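Local coordinates for protein transcription factor MBP1 (PDB 4UX5) that binds DNA through this winged helix-turn-helix domain and probably activates transcription by RNA polymerase II, at residues Y30-R40 against R108-S116. Residues are numbered along the deposited sequence; the frame is centred on the assembly and turned at random.
Sequences YQFGLKEHVMR and RLRPIFEFS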
loop_
_atom_site.group_PDB
_atom_site.type_symbol
_atom_site.label_atom_id
_atom_site.label_comp_id
_atom_site.label_asym_id
_atom_site.label_seq_id
_atom_site.Cartn_x
_atom_site.Cartn_y
_atom_site.Cartn_z
ATOM N N TYR A 30 18.942 -10.202 -9.036
ATOM C CA TYR A 30 19.252 -11.263 -9.985
ATOM C C TYR A 30 18.458 -11.058 -11.264
ATOM O O TYR A 30 17.229 -11.092 -11.248
ATOM C CB TYR A 30 18.944 -12.637 -9.384
ATOM C CG TYR A 30 19.153 -13.792 -10.341
ATOM C CD1 TYR A 30 20.377 -13.985 -10.971
ATOM C CD2 TYR A 30 18.131 -14.696 -10.606
ATOM C CE1 TYR A 30 20.574 -15.041 -11.842
ATOM C CE2 TYR A 30 18.323 -15.758 -11.475
ATOM C CZ TYR A 30 19.544 -15.923 -12.089
ATOM O OH TYR A 30 19.739 -16.973 -12.955
ATOM N N GLN A 31 19.158 -10.838 -12.371
ATOM C CA GLN A 31 18.493 -10.619 -13.649
ATOM C C GLN A 31 18.632 -11.832 -14.560
ATOM O O GLN A 31 19.656 -12.511 -14.560
ATOM C CB GLN A 31 19.046 -9.366 -14.330
ATOM C CG GLN A 31 18.770 -8.091 -13.547
ATOM C CD GLN A 31 19.158 -6.837 -14.305
ATOM O OE1 GLN A 31 19.838 -6.901 -15.329
ATOM N NE2 GLN A 31 18.721 -5.686 -13.804
ATOM N N PHE A 32 17.582 -12.093 -15.332
ATOM C CA PHE A 32 17.499 -13.266 -16.192
ATOM C C PHE A 32 16.300 -13.091 -17.110
ATOM O O PHE A 32 15.260 -12.609 -16.674
ATOM C CB PHE A 32 17.365 -14.546 -15.363
ATOM C CG PHE A 32 16.140 -14.580 -14.487
ATOM C CD1 PHE A 32 16.095 -13.858 -13.303
ATOM C CD2 PHE A 32 15.034 -15.333 -14.849
ATOM C CE1 PHE A 32 14.972 -13.885 -12.498
ATOM C CE2 PHE A 32 13.909 -15.366 -14.045
ATOM C CZ PHE A 32 13.878 -14.640 -12.869
ATOM N N GLY A 33 16.432 -13.456 -18.380
ATOM C CA GLY A 33 15.315 -13.264 -19.288
ATOM C C GLY A 33 15.459 -12.483 -20.591
ATOM O O GLY A 33 14.975 -12.966 -21.615
ATOM N N LEU A 34 16.085 -11.300 -20.604
ATOM C CA LEU A 34 16.821 -10.706 -19.488
ATOM C C LEU A 34 16.039 -9.589 -18.785
ATOM O O LEU A 34 16.619 -8.730 -18.120
ATOM C CB LEU A 34 18.169 -10.178 -20.001
ATOM C CG LEU A 34 19.305 -9.805 -19.043
ATOM C CD1 LEU A 34 19.457 -10.843 -17.952
ATOM C CD2 LEU A 34 20.609 -9.647 -19.811
ATOM N N LYS A 35 14.717 -9.609 -18.917
ATOM C CA LYS A 35 13.891 -8.563 -18.320
ATOM C C LYS A 35 13.323 -8.956 -16.957
ATOM O O LYS A 35 12.895 -8.094 -16.190
ATOM C CB LYS A 35 12.749 -8.178 -19.264
ATOM C CG LYS A 35 12.917 -6.805 -19.902
ATOM C CD LYS A 35 11.663 -6.370 -20.646
ATOM C CE LYS A 35 11.812 -4.957 -21.191
ATOM N NZ LYS A 35 10.580 -4.488 -21.883
ATOM N N GLU A 36 13.312 -10.250 -16.656
ATOM C CA GLU A 36 12.833 -10.710 -15.357
ATOM C C GLU A 36 13.867 -10.416 -14.278
ATOM O O GLU A 36 15.059 -10.280 -14.564
ATOM C CB GLU A 36 12.514 -12.207 -15.378
ATOM C CG GLU A 36 11.646 -12.657 -16.539
ATOM C CD GLU A 36 11.417 -14.156 -16.538
ATOM O OE1 GLU A 36 10.758 -14.660 -15.604
ATOM O OE2 GLU A 36 11.904 -14.831 -17.469
ATOM N N HIS A 37 13.407 -10.325 -13.035
ATOM C CA HIS A 37 14.297 -10.017 -11.923
ATOM C C HIS A 37 13.714 -10.451 -10.583
ATOM O O HIS A 37 12.497 -10.559 -10.423
ATOM C CB HIS A 37 14.613 -8.517 -11.894
ATOM C CG HIS A 37 13.404 -7.644 -12.019
ATOM N ND1 HIS A 37 12.841 -7.324 -13.236
ATOM C CD2 HIS A 37 12.650 -7.023 -11.082
ATOM C CE1 HIS A 37 11.792 -6.545 -13.042
ATOM N NE2 HIS A 37 11.654 -6.347 -11.744
ATOM N N VAL A 38 14.599 -10.713 -9.629
ATOM C CA VAL A 38 14.204 -10.968 -8.250
ATOM C C VAL A 38 15.121 -10.169 -7.334
ATOM O O VAL A 38 16.342 -10.280 -7.421
ATOM C CB VAL A 38 14.280 -12.465 -7.885
ATOM C CG1 VAL A 38 13.965 -12.668 -6.410
ATOM C CG2 VAL A 38 13.329 -13.282 -8.752
ATOM N N MET A 39 14.534 -9.356 -6.461
ATOM C CA MET A 39 15.322 -8.482 -5.600
ATOM C C MET A 39 15.462 -9.032 -4.189
ATOM O O MET A 39 14.502 -9.540 -3.609
ATOM C CB MET A 39 14.700 -7.084 -5.542
ATOM C CG MET A 39 14.631 -6.373 -6.879
ATOM S SD MET A 39 14.092 -4.662 -6.711
ATOM C CE MET A 39 13.906 -4.200 -8.433
ATOM N N ARG A 40 16.672 -8.926 -3.647
ATOM C CA ARG A 40 16.933 -9.266 -2.255
ATOM C C ARG A 40 17.504 -8.041 -1.548
ATOM O O ARG A 40 18.477 -7.451 -2.016
ATOM C CB ARG A 40 17.902 -10.449 -2.149
ATOM C CG ARG A 40 17.987 -11.046 -0.754
ATOM C CD ARG A 40 19.423 -11.332 -0.336
ATOM N NE ARG A 40 19.975 -12.523 -0.974
ATOM C CZ ARG A 40 21.118 -13.100 -0.612
ATOM N NH1 ARG A 40 21.829 -12.598 0.388
ATOM N NH2 ARG A 40 21.548 -14.183 -1.246
ATOM N N ARG A 108 15.740 -22.254 -10.648
ATOM C CA ARG A 108 15.956 -21.159 -11.589
ATOM C C ARG A 108 16.415 -19.889 -10.874
ATOM O O ARG A 108 17.089 -19.042 -11.459
ATOM C CB ARG A 108 14.682 -20.875 -12.389
ATOM C CG ARG A 108 14.868 -19.851 -13.500
ATOM C CD ARG A 108 13.564 -19.573 -14.224
ATOM N NE ARG A 108 13.730 -18.604 -15.303
ATOM C CZ ARG A 108 13.969 -18.932 -16.569
ATOM N NH1 ARG A 108 14.071 -20.206 -16.919
ATOM N NH2 ARG A 108 14.103 -17.983 -17.487
ATOM N N LEU A 109 16.051 -19.773 -9.602
ATOM C CA LEU A 109 16.357 -18.580 -8.821
ATOM C C LEU A 109 17.489 -18.821 -7.831
ATOM O O LEU A 109 17.706 -18.015 -6.931
ATOM C CB LEU A 109 15.115 -18.107 -8.062
ATOM C CG LEU A 109 13.851 -17.835 -8.874
ATOM C CD1 LEU A 109 12.739 -17.370 -7.950
ATOM C CD2 LEU A 109 14.119 -16.808 -9.962
ATOM N N ARG A 110 18.203 -19.929 -7.999
ATOM C CA ARG A 110 19.255 -20.319 -7.058
ATOM C C ARG A 110 20.299 -19.229 -6.736
ATOM O O ARG A 110 20.660 -19.064 -5.567
ATOM C CB ARG A 110 19.973 -21.574 -7.571
ATOM C CG ARG A 110 21.077 -22.064 -6.652
ATOM C CD ARG A 110 21.625 -23.409 -7.104
ATOM N NE ARG A 110 20.613 -24.460 -7.034
ATOM C CZ ARG A 110 20.401 -25.222 -5.966
ATOM N NH1 ARG A 110 21.132 -25.052 -4.872
ATOM N NH2 ARG A 110 19.458 -26.153 -5.992
ATOM N N PRO A 111 20.790 -18.482 -7.749
ATOM C CA PRO A 111 21.824 -17.489 -7.419
ATOM C C PRO A 111 21.404 -16.397 -6.428
ATOM O O PRO A 111 22.258 -15.920 -5.681
ATOM C CB PRO A 111 22.151 -16.862 -8.780
ATOM C CG PRO A 111 21.829 -17.928 -9.763
ATOM C CD PRO A 111 20.613 -18.605 -9.211
ATOM N N ILE A 112 20.133 -16.006 -6.411
ATOM C CA ILE A 112 19.702 -14.929 -5.519
ATOM C C ILE A 112 19.565 -15.429 -4.081
ATOM O O ILE A 112 19.585 -14.640 -3.135
ATOM C CB ILE A 112 18.368 -14.293 -5.982
ATOM C CG1 ILE A 112 18.152 -12.939 -5.298
ATOM C CG2 ILE A 112 17.191 -15.213 -5.698
ATOM C CD1 ILE A 112 19.303 -11.973 -5.468
ATOM N N PHE A 113 19.443 -16.743 -3.919
ATOM C CA PHE A 113 19.334 -17.333 -2.588
ATOM C C PHE A 113 20.701 -17.716 -2.031
ATOM O O PHE A 113 20.913 -17.710 -0.818
ATOM C CB PHE A 113 18.423 -18.564 -2.611
ATOM C CG PHE A 113 16.975 -18.242 -2.831
ATOM C CD1 PHE A 113 16.202 -17.742 -1.798
ATOM C CD2 PHE A 113 16.384 -18.445 -4.067
ATOM C CE1 PHE A 113 14.872 -17.440 -1.994
ATOM C CE2 PHE A 113 15.052 -18.147 -4.270
ATOM C CZ PHE A 113 14.295 -17.645 -3.231
ATOM N N GLU A 114 21.629 -18.045 -2.921
ATOM C CA GLU A 114 22.927 -18.555 -2.500
ATOM C C GLU A 114 24.007 -17.480 -2.477
ATOM O O GLU A 114 25.102 -17.716 -1.970
ATOM C CB GLU A 114 23.361 -19.708 -3.408
ATOM C CG GLU A 114 22.496 -20.954 -3.280
ATOM C CD GLU A 114 23.147 -22.187 -3.885
ATOM O OE1 GLU A 114 24.283 -22.077 -4.391
ATOM O OE2 GLU A 114 22.522 -23.269 -3.853
ATOM N N PHE A 115 23.701 -16.303 -3.015
ATOM C CA PHE A 115 24.680 -15.222 -3.063
ATOM C C PHE A 115 25.114 -14.790 -1.670
ATOM O O PHE A 115 24.299 -14.685 -0.754
ATOM C CB PHE A 115 24.136 -14.011 -3.822
ATOM C CG PHE A 115 25.041 -12.810 -3.761
ATOM C CD1 PHE A 115 26.173 -12.733 -4.558
ATOM C CD2 PHE A 115 24.767 -11.763 -2.896
ATOM C CE1 PHE A 115 27.009 -11.631 -4.496
ATOM C CE2 PHE A 115 25.599 -10.664 -2.831
ATOM C CZ PHE A 115 26.720 -10.596 -3.632
ATOM N N SER A 116 26.410 -14.535 -1.526
ATOM C CA SER A 116 26.970 -14.084 -0.262
ATOM C C SER A 116 28.151 -13.159 -0.514
ATOM O O SER A 116 29.100 -13.531 -1.206
ATOM C CB SER A 116 27.402 -15.274 0.598
ATOM O OG SER A 116 28.033 -14.839 1.788
#
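Arg40 reaches from the hairpin strand 36-40 to the C-terminal end of the short helix 110-114. Its CB rests on Ile112 CD1, 3.9 Å away, so the aliphatic start of the chain belongs to the apolar layer. CG stands opposite the backbone N (chi1 -168°), and the chain turns at the next two bonds, setting the guanidinium against Ile112 O, near the helix end, and Phe115 O, just beyond it. Arg40 NE meets Ile112 O at 3.1 Å and Arg40 NH2 grips the same oxygen at 2.8 Å, a side-on fork in the guanidinium plane. Arg40 NH2 also donates to Phe115 O at 2.8 Å, tilted somewhat from that plane; the NE bond is more bent (140°) than these two NH2 bonds (154°). Arginine suits the place because one flat head serves two backbone oxygens, whose partial charge, perhaps aided slightly by the helix end, would suit a cation.

Further along, apolar groups take over. Ile112, branched close to the backbone, sets its CB 3.8 Å from Tyr30 CB. Pro111 offers a rigid CH surface, its CB over one face of the Tyr30 ring in a CH-pi contact. Leu109, with methyls at its tip, touches both Phe32 CZ (3.6 Å) and Val38 CG2 (3.8 Å) through CD2. Arg108, long and extended, brings NE to 3.5 Å from Phe32 CE2 and passes that ring to make a long salt bridge with Glu36.

The contact thus packs the last short helix, nearly parallel to strand 36-41, onto the N-terminal antiparallel hairpin of this KilA-N (APSES-type) winged helix-turn-helix domain, with Ile17 of strand 16-22 beside Tyr30 and Pro111, and Ile52 and Ala55 of helix 49-55 against Leu109.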